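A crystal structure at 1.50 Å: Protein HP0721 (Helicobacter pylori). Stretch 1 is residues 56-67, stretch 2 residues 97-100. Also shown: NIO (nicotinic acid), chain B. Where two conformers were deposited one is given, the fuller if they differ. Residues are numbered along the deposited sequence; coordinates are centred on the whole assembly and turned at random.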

ATOM      1  N   GLN A  56      -0.206   5.895  18.345  1.00 14.89           N
ATOM      2  CA  GLN A  56       1.048   5.196  18.618  1.00 15.63           C
ATOM      3  C   GLN A  56       1.227   3.988  17.725  1.00 14.27           C
ATOM      4  O   GLN A  56       2.318   3.746  17.188  1.00 14.53           O
ATOM      5  CB  GLN A  56       1.157   4.786  20.083  1.00 16.36           C
ATOM      6  CG  GLN A  56       1.226   5.947  21.025  1.00 22.05           C
ATOM      7  CD  GLN A  56       2.390   6.844  20.677  1.00 26.05           C
ATOM      8  OE1 GLN A  56       3.527   6.386  20.663  1.00 29.67           O
ATOM      9  NE2 GLN A  56       2.112   8.113  20.330  1.00 30.57           N
ATOM     10  N   LEU A  57       0.146   3.262  17.493  1.00 14.14           N
ATOM     11  CA  LEU A  57       0.226   2.076  16.626  1.00 13.91           C
ATOM     12  C   LEU A  57       0.641   2.527  15.226  1.00 13.74           C
ATOM     13  O   LEU A  57       1.526   1.916  14.586  1.00 13.94           O
ATOM     14  CB  LEU A  57      -1.100   1.327  16.552  1.00 15.18           C
ATOM     15  CG  LEU A  57      -1.530   0.492  17.729  1.00 17.03           C
ATOM     16  CD1 LEU A  57      -2.985   0.080  17.502  1.00 18.09           C
ATOM     17  CD2 LEU A  57      -0.637  -0.692  17.884  1.00 18.56           C
ATOM     18  N   HIS A  58       0.026   3.608  14.745  1.00 13.35           N
ATOM     19  CA  HIS A  58       0.380   4.123  13.425  1.00 13.47           C
ATOM     20  C   HIS A  58       1.837   4.605  13.379  1.00 12.40           C
ATOM     21  O   HIS A  58       2.569   4.334  12.421  1.00 11.73           O
ATOM     22  CB  HIS A  58      -0.551   5.282  13.028  1.00 16.09           C
ATOM     23  CG  HIS A  58      -1.968   4.874  12.682  1.00 20.21           C
ATOM     24  ND1 HIS A  58      -2.279   3.725  11.985  1.00 23.98           N
ATOM     25  CD2 HIS A  58      -3.161   5.476  12.951  1.00 25.30           C
ATOM     26  CE1 HIS A  58      -3.590   3.623  11.840  1.00 24.58           C
ATOM     27  NE2 HIS A  58      -4.154   4.677  12.413  1.00 26.74           N
ATOM     28  N   GLU A  59       2.250   5.357  14.399  1.00 12.41           N
ATOM     29  CA  GLU A  59       3.615   5.883  14.450  1.00 12.61           C
ATOM     30  C   GLU A  59       4.636   4.779  14.477  1.00 12.23           C
ATOM     31  O   GLU A  59       5.639   4.831  13.768  1.00 12.12           O
ATOM     32  CB  GLU A  59       3.800   6.832  15.616  1.00 14.37           C
ATOM     33  CG  GLU A  59       2.963   8.073  15.408  1.00 17.71           C
ATOM     34  CD  GLU A  59       3.171   9.125  16.463  1.00 25.92           C
ATOM     35  OE1 GLU A  59       3.837   8.836  17.474  1.00 30.93           O
ATOM     36  OE2 GLU A  59       2.664  10.251  16.270  1.00 30.78           O
ATOM     37  N   TYR A  60       4.414   3.769  15.297  1.00 11.23           N
ATOM     38  CA  TYR A  60       5.351   2.652  15.348  1.00 11.07           C
ATOM     39  C   TYR A  60       5.331   1.814  14.061  1.00  9.84           C
ATOM     40  O   TYR A  60       6.393   1.393  13.599  1.00  9.61           O
ATOM     41  CB  TYR A  60       5.130   1.772  16.604  1.00 12.27           C
ATOM     42  CG  TYR A  60       5.748   2.397  17.816  1.00 13.43           C
ATOM     43  CD1 TYR A  60       7.112   2.474  17.961  1.00 17.61           C
ATOM     44  CD2 TYR A  60       4.960   3.027  18.755  1.00 18.40           C
ATOM     45  CE1 TYR A  60       7.667   3.106  19.022  1.00 18.96           C
ATOM     46  CE2 TYR A  60       5.495   3.644  19.842  1.00 21.66           C
ATOM     47  CZ  TYR A  60       6.857   3.698  19.963  1.00 22.22           C
ATOM     48  OH  TYR A  60       7.458   4.343  20.992  1.00 26.10           O
ATOM     49  N   ALA A  61       4.165   1.558  13.503  1.00 10.26           N
ATOM     50  CA  ALA A  61       4.110   0.800  12.258  1.00  8.53           C
ATOM     51  C   ALA A  61       4.933   1.570  11.219  1.00  8.65           C
ATOM     52  O   ALA A  61       5.666   0.974  10.446  1.00  8.73           O
ATOM     53  CB  ALA A  61       2.678   0.592  11.773  1.00 10.68           C
ATOM     54  N   THR A  62       4.794   2.889  11.203  1.00  9.08           N
ATOM     55  CA  THR A  62       5.514   3.705  10.223  1.00  9.50           C
ATOM     56  C   THR A  62       7.037   3.581  10.402  1.00  9.01           C
ATOM     57  O   THR A  62       7.779   3.244   9.474  1.00  9.52           O
ATOM     58  CB  THR A  62       5.033   5.148  10.296  1.00 10.24           C
ATOM     59  OG1 THR A  62       3.663   5.189   9.901  1.00 13.02           O
ATOM     60  CG2 THR A  62       5.863   6.053   9.368  1.00 11.03           C
ATOM     61  N   LYS A  63       7.498   3.802  11.631  0.50 10.08           N
ATOM     62  CA  LYS A  63       8.912   3.730  11.957  0.50 10.27           C
ATOM     63  C   LYS A  63       9.506   2.369  11.678  0.50  9.73           C
ATOM     64  O   LYS A  63      10.643   2.238  11.218  0.50 10.33           O
ATOM     65  CB  LYS A  63       9.101   4.068  13.424  0.50 11.72           C
ATOM     66  CG  LYS A  63       8.812   5.506  13.731  0.50 15.76           C
ATOM     67  CD  LYS A  63       9.202   5.835  15.171  0.50 18.63           C
ATOM     68  CE  LYS A  63       8.100   5.478  16.178  0.50 21.01           C
ATOM     69  NZ  LYS A  63       8.110   6.379  17.382  0.50 23.09           N
ATOM     70  N   ASN A  64       8.719   1.346  11.982  1.00  8.97           N
ATOM     71  CA  ASN A  64       9.180  -0.024  11.887  1.00  9.21           C
ATOM     72  C   ASN A  64       9.221  -0.545  10.478  1.00  9.71           C
ATOM     73  O   ASN A  64       9.874  -1.573  10.231  1.00 13.01           O
ATOM     74  CB  ASN A  64       8.307  -0.988  12.695  1.00  8.16           C
ATOM     75  CG  ASN A  64       8.567  -0.898  14.187  1.00 10.03           C
ATOM     76  OD1 ASN A  64       9.676  -0.608  14.581  1.00 13.49           O
ATOM     77  ND2 ASN A  64       7.551  -1.213  15.021  1.00  8.61           N
ATOM     78  N   THR A  65       8.547   0.139   9.559  1.00  8.76           N
ATOM     79  CA  THR A  65       8.494  -0.325   8.163  1.00  8.70           C
ATOM     80  C   THR A  65       9.072   0.650   7.138  1.00  9.47           C
ATOM     81  O   THR A  65       9.260   0.244   5.981  1.00  9.57           O
ATOM     82  CB  THR A  65       7.044  -0.727   7.757  1.00  9.47           C
ATOM     83  OG1 THR A  65       6.196   0.441   7.842  1.00  8.96           O
ATOM     84  CG2 THR A  65       6.537  -1.854   8.641  1.00 11.37           C
ATOM     85  N   ASP A  66       9.366   1.891   7.554  1.00  9.00           N
ATOM     86  CA  ASP A  66       9.872   2.919   6.652  1.00  9.39           C
ATOM     87  C   ASP A  66      11.060   2.491   5.807  1.00  9.90           C
ATOM     88  O   ASP A  66      11.140   2.891   4.650  1.00 10.03           O
ATOM     89  CB  ASP A  66      10.296   4.203   7.436  1.00  9.19           C
ATOM     90  CG  ASP A  66       9.223   5.226   7.574  1.00 10.13           C
ATOM     91  OD1 ASP A  66       8.185   5.159   6.879  1.00 11.49           O
ATOM     92  OD2 ASP A  66       9.448   6.110   8.441  1.00 15.24           O
ATOM     93  N   LYS A  67      11.997   1.739   6.385  1.00 10.94           N
ATOM     94  CA  LYS A  67      13.262   1.352   5.706  1.00 11.59           C
ATOM     95  C   LYS A  67      13.177   0.017   5.032  1.00 10.69           C
ATOM     96  O   LYS A  67      14.147  -0.399   4.396  1.00 12.79           O
ATOM     97  CB  LYS A  67      14.403   1.369   6.732  1.00 13.73           C
ATOM     98  CG  LYS A  67      14.548   2.748   7.398  1.00 20.33           C
ATOM     99  CD  LYS A  67      14.324   3.999   6.485  1.00 28.45           C
ATOM    100  CE  LYS A  67      14.512   5.397   7.185  1.00 30.98           C
ATOM    101  NZ  LYS A  67      13.499   5.617   8.254  1.00 34.12           N
ATOM    102  N   GLY A  97      -1.672  -1.190   5.791  1.00 19.82           N
ATOM    103  CA  GLY A  97      -1.952  -1.582   7.155  1.00 20.26           C
ATOM    104  C   GLY A  97      -1.939  -0.476   8.186  1.00 19.34           C
ATOM    105  O   GLY A  97      -2.524   0.600   7.999  1.00 20.15           O
ATOM    106  N   LEU A  98      -1.220  -0.729   9.287  1.00 19.11           N
ATOM    107  CA  LEU A  98      -1.232   0.154  10.403  1.00 18.56           C
ATOM    108  C   LEU A  98      -0.417   1.406  10.144  1.00 17.71           C
ATOM    109  O   LEU A  98      -0.524   2.329  10.912  1.00 18.80           O
ATOM    110  CB  LEU A  98      -0.728  -0.544  11.681  1.00 20.03           C
ATOM    111  CG  LEU A  98      -1.724  -1.377  12.484  1.00 21.36           C
ATOM    112  CD1 LEU A  98      -1.005  -2.204  13.551  1.00 20.82           C
ATOM    113  CD2 LEU A  98      -2.876  -0.514  13.042  1.00 22.07           C
ATOM    114  N   ARG A  99       0.394   1.473   9.077  1.00 15.92           N
ATOM    115  CA  ARG A  99       1.157   2.704   8.834  1.00 17.29           C
ATOM    116  C   ARG A  99       0.254   3.870   8.719  1.00 21.36           C
ATOM    117  O   ARG A  99       0.591   4.909   9.254  1.00 22.34           O
ATOM    118  CB  ARG A  99       2.009   2.692   7.548  1.00 17.62           C
ATOM    119  CG  ARG A  99       2.970   1.693   7.428  1.00 17.16           C
ATOM    120  CD  ARG A  99       3.688   1.774   6.072  1.00 12.42           C
ATOM    121  NE  ARG A  99       4.138   3.134   5.711  1.00 11.06           N
ATOM    122  CZ  ARG A  99       5.302   3.683   6.019  1.00 10.49           C
ATOM    123  NH1 ARG A  99       6.214   3.031   6.698  1.00 10.59           N
ATOM    124  NH2 ARG A  99       5.577   4.918   5.628  1.00 11.30           N
ATOM    125  N   SER A 100      -0.909   3.626   8.115  1.00 24.48           N
ATOM    126  CA  SER A 100      -1.855   4.604   7.624  1.00 29.48           C
ATOM    127  C   SER A 100      -3.112   4.715   8.524  1.00 30.70           C
ATOM    128  O   SER A 100      -3.749   3.713   8.900  1.00 32.09           O
ATOM    129  CB  SER A 100      -2.239   4.141   6.204  1.00 29.66           C
ATOM    130  OG  SER A 100      -2.457   2.736   6.185  1.00 33.25           O
ATOM    131  OXT SER A 100      -3.580   5.795   8.933  1.00 32.60           O
TER
HETATM  132  N   NIO B 200      -3.078  -5.709  12.440  1.00 22.98           N
HETATM  133  C1  NIO B 200      -1.785  -5.559  12.088  1.00 22.77           C
HETATM  134  C2  NIO B 200      -1.449  -5.050  10.820  1.00 24.01           C
HETATM  135  C3  NIO B 200      -2.421  -4.732   9.917  1.00 23.03           C
HETATM  136  C4  NIO B 200      -3.738  -4.898  10.319  1.00 24.72           C
HETATM  137  C5  NIO B 200      -4.043  -5.393  11.583  1.00 23.73           C
HETATM  138  C6  NIO B 200      -0.027  -4.971  10.393  1.00 29.14           C
HETATM  139  O1  NIO B 200       0.208  -5.112   9.158  1.00 30.85           O
HETATM  140  O2  NIO B 200       0.864  -4.850  11.245  1.00 28.67           O

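How do the two backbones meet? Residues 56-65 belong to a helix that begins earlier in the chain, and the chain's last three residues, with a short 3-10 segment at 98-99, lie against one side of it. The CA atoms of Thr62 and Arg99 come closest, 4.7 Å apart. So near an approach leaves little room for side chains between the backbones, and the small Ala61 sits here, its CB pointing toward the terminal segment and 3.6 Å from Leu98 C.

What holds the start of the terminal segment? Leu98 O accepts a hydrogen bond from His58 ND1 at a very short 2.5 Å. The carbonyl oxygen lies near the plane of the imidazole, where the ND1 hydrogen points, and the angle at that hydrogen is nearly straight. Leu98 O also receives a CA-H...O contact from His58 CA at 3.2 Å. The carboxylate carbon of Ser100 lies over one face of the ring.

Where does Leu98 put its side chain? Leu98 CB packs 3.6 Å from Ala61 CB, while Leu98 CD2 lies 4.3 Å from Leu57 CB, a looser apolar contact. The other methyl, Leu98 CD1, comes within 3.7 Å of C1 of the nicotinic acid, so this one side chain touches both helix and ligand.

How does Arg99 reach its partners? Its side chain extends along the helix to Thr65 and Asp66. Arg99 NH1 donates to Thr65 OG1 at 2.8 Å, and that hydroxyl in turn donates to Ala61 O at 2.7 Å, linking the guanidinium to the helix backbone. Asp66 OD1 accepts from both Arg99 NH1 and Arg99 NH2, each at 2.9 Å, adding charge attraction in a salt bridge. Thr65 OG1 and Asp66 OD1 lie near the guanidinium plane, where its N-H groups point, whereas Thr62 CG2 lies over one face.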